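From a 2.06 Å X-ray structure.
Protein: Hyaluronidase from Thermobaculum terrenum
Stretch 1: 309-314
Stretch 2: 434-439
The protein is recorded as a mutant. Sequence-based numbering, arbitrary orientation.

Stretch 1 309-314: QSNTIS
Stretch 2, residues 434-439: TRVCGD

Two loop segments of one chain, more than 120 residues apart in sequence, meet here through a small contact that buries 301 Å² in all. Neither forms regular helix or strand, so the rules of the contact lie in one backbone hydrogen bond, one tight turn and the few side chains set round them.

Ser310 fixes the register. Ser310 CA lies 4.4 Å from CA of Cys437, and Cys437 N donates to Ser310 O at 2.9 Å with an N-H...O angle of 160°, close to straight. The donor belongs to a type II beta turn running from Arg435 to Gly438, closed by Gly438 N to Arg435 O at 3.1 Å. Val436 at phi/psi -63/135 and Cys437 at 66/14 hold the two central positions, and the Cys437 amide, part of the central peptide of the turn, faces out to one side, where the carbonyl of Ser310 takes it. Ser310 itself sits at -95/1 with chi1 m, its CA-to-CB bond toward the turn. Ser310 CB rests 4.0 Å from Val436 CG2, and Ser310 OG lies 3.4 Å from Cys437 SG. The cysteine reaches that position although its own CA-to-CB bond points away, with chi1 at -49°.

Ile313 covers the most surface, 80 Å² against 65 Å² for Ser310. Its backbone is extended at -63/121, its CA-to-CB bond points toward the other segment, and chi1 m with chi2 t sends Ile313 CD1 to within 3.8 Å of Gly438 CA. Gly438, at 46/-139, has a positive phi that favours glycine, and space adds a second reason: an ideal CB there would stand 3.3 Å from Ile313 CD1, a tight approach.

The same isoleucine also packs on Arg435, with Ile313 CD1 3.7 Å from Arg435 CG and Ile313 CG2 over one face of the guanidinium, 3.5 Å from Arg435 NH2. Arg435, at -104/29, points its CA-to-CB bond sideways, yet with chi1 t, chi2 and chi3 between wells at 124° and 92°, and chi4 at 123°, its end comes nearer. NE and NH2 are hydrogen-bonded elsewhere in the structure, so the methyl packs on a face while those two nitrogens have their polar partners.

Val436, chi1 p, completes the packing: its CG2 lies 3.7 Å from Asn311 OD1, the asparagine adopting -127/39 with chi1 m and chi2 -78°. Just before the turn, Thr434 at -109/166, chi1 p, accepts a weak hydrogen bond at OG1 from Val436 N at 3.3 Å.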

# COMPACT_ATOMS: atom_id res chain seq x y z
N GLN C 309 -4.81 2.49 -15.37
CA GLN C 309 -6.23 2.87 -15.22
C GLN C 309 -7.10 1.82 -14.52
O GLN C 309 -8.09 2.17 -13.89
CB GLN C 309 -6.84 3.21 -16.58
CG GLN C 309 -6.31 4.48 -17.21
CD GLN C 309 -6.89 4.73 -18.59
OE1 GLN C 309 -7.43 3.82 -19.23
NE2 GLN C 309 -6.80 5.97 -19.06
N SER C 310 -6.72 0.54 -14.62
CA SER C 310 -7.39 -0.56 -13.93
C SER C 310 -6.74 -0.95 -12.58
O SER C 310 -7.22 -1.87 -11.90
CB SER C 310 -7.45 -1.79 -14.86
OG SER C 310 -8.40 -1.60 -15.91
N ASN C 311 -5.67 -0.25 -12.18
CA ASN C 311 -4.99 -0.48 -10.90
C ASN C 311 -4.86 0.79 -10.05
O ASN C 311 -3.83 1.00 -9.40
CB ASN C 311 -3.62 -1.10 -11.15
CG ASN C 311 -3.71 -2.47 -11.79
OD1 ASN C 311 -3.99 -3.46 -11.11
ND2 ASN C 311 -3.49 -2.54 -13.09
N THR C 312 -5.90 1.62 -10.06
CA THR C 312 -5.89 2.88 -9.32
C THR C 312 -6.24 2.71 -7.83
O THR C 312 -5.83 3.56 -7.03
CB THR C 312 -6.84 3.92 -9.94
OG1 THR C 312 -8.17 3.40 -9.99
CG2 THR C 312 -6.40 4.28 -11.33
N ILE C 313 -6.95 1.64 -7.47
CA ILE C 313 -7.51 1.51 -6.12
C ILE C 313 -6.38 1.46 -5.08
O ILE C 313 -5.50 0.61 -5.12
CB ILE C 313 -8.46 0.29 -5.95
CG1 ILE C 313 -9.70 0.42 -6.85
CG2 ILE C 313 -8.92 0.16 -4.50
CD1 ILE C 313 -10.50 -0.85 -7.00
N SER C 314 -6.44 2.42 -4.16
CA SER C 314 -5.53 2.49 -3.01
C SER C 314 -6.10 3.51 -2.04
O SER C 314 -7.08 4.18 -2.37
CB SER C 314 -4.13 2.92 -3.44
OG SER C 314 -4.09 4.29 -3.80
N THR C 434 -7.04 -10.86 -7.46
CA THR C 434 -6.68 -9.43 -7.49
C THR C 434 -7.90 -8.54 -7.66
O THR C 434 -8.98 -9.01 -8.02
CB THR C 434 -5.70 -9.10 -8.63
OG1 THR C 434 -6.40 -8.99 -9.88
CG2 THR C 434 -4.58 -10.13 -8.74
N ARG C 435 -7.68 -7.25 -7.42
CA ARG C 435 -8.71 -6.22 -7.58
C ARG C 435 -8.48 -5.40 -8.85
O ARG C 435 -8.85 -4.23 -8.92
CB ARG C 435 -8.72 -5.32 -6.33
CG ARG C 435 -9.95 -4.42 -6.23
CD ARG C 435 -10.75 -4.57 -4.95
NE ARG C 435 -10.34 -3.64 -3.90
CZ ARG C 435 -11.11 -2.75 -3.26
NH1 ARG C 435 -12.41 -2.58 -3.53
NH2 ARG C 435 -10.56 -2.01 -2.31
N VAL C 436 -7.87 -6.02 -9.87
CA VAL C 436 -7.72 -5.36 -11.18
C VAL C 436 -9.10 -5.09 -11.78
O VAL C 436 -9.99 -5.94 -11.70
CB VAL C 436 -6.81 -6.17 -12.14
CG1 VAL C 436 -7.47 -7.46 -12.62
CG2 VAL C 436 -6.38 -5.31 -13.32
N CYS C 437 -9.28 -3.89 -12.31
CA CYS C 437 -10.55 -3.37 -12.84
C CYS C 437 -11.64 -3.16 -11.78
O CYS C 437 -12.81 -2.92 -12.12
CB CYS C 437 -11.09 -4.24 -13.99
SG CYS C 437 -9.89 -4.63 -15.28
N GLY C 438 -11.27 -3.18 -10.49
CA GLY C 438 -12.24 -3.19 -9.40
C GLY C 438 -13.36 -4.18 -9.65
O GLY C 438 -13.13 -5.29 -10.16
N ASP C 439 -14.58 -3.77 -9.31
CA ASP C 439 -15.79 -4.46 -9.73
C ASP C 439 -16.48 -3.76 -10.91
O ASP C 439 -17.65 -4.00 -11.18
CB ASP C 439 -16.72 -4.60 -8.53
CG ASP C 439 -16.17 -5.56 -7.49
OD1 ASP C 439 -16.19 -6.79 -7.72
OD2 ASP C 439 -15.68 -5.08 -6.46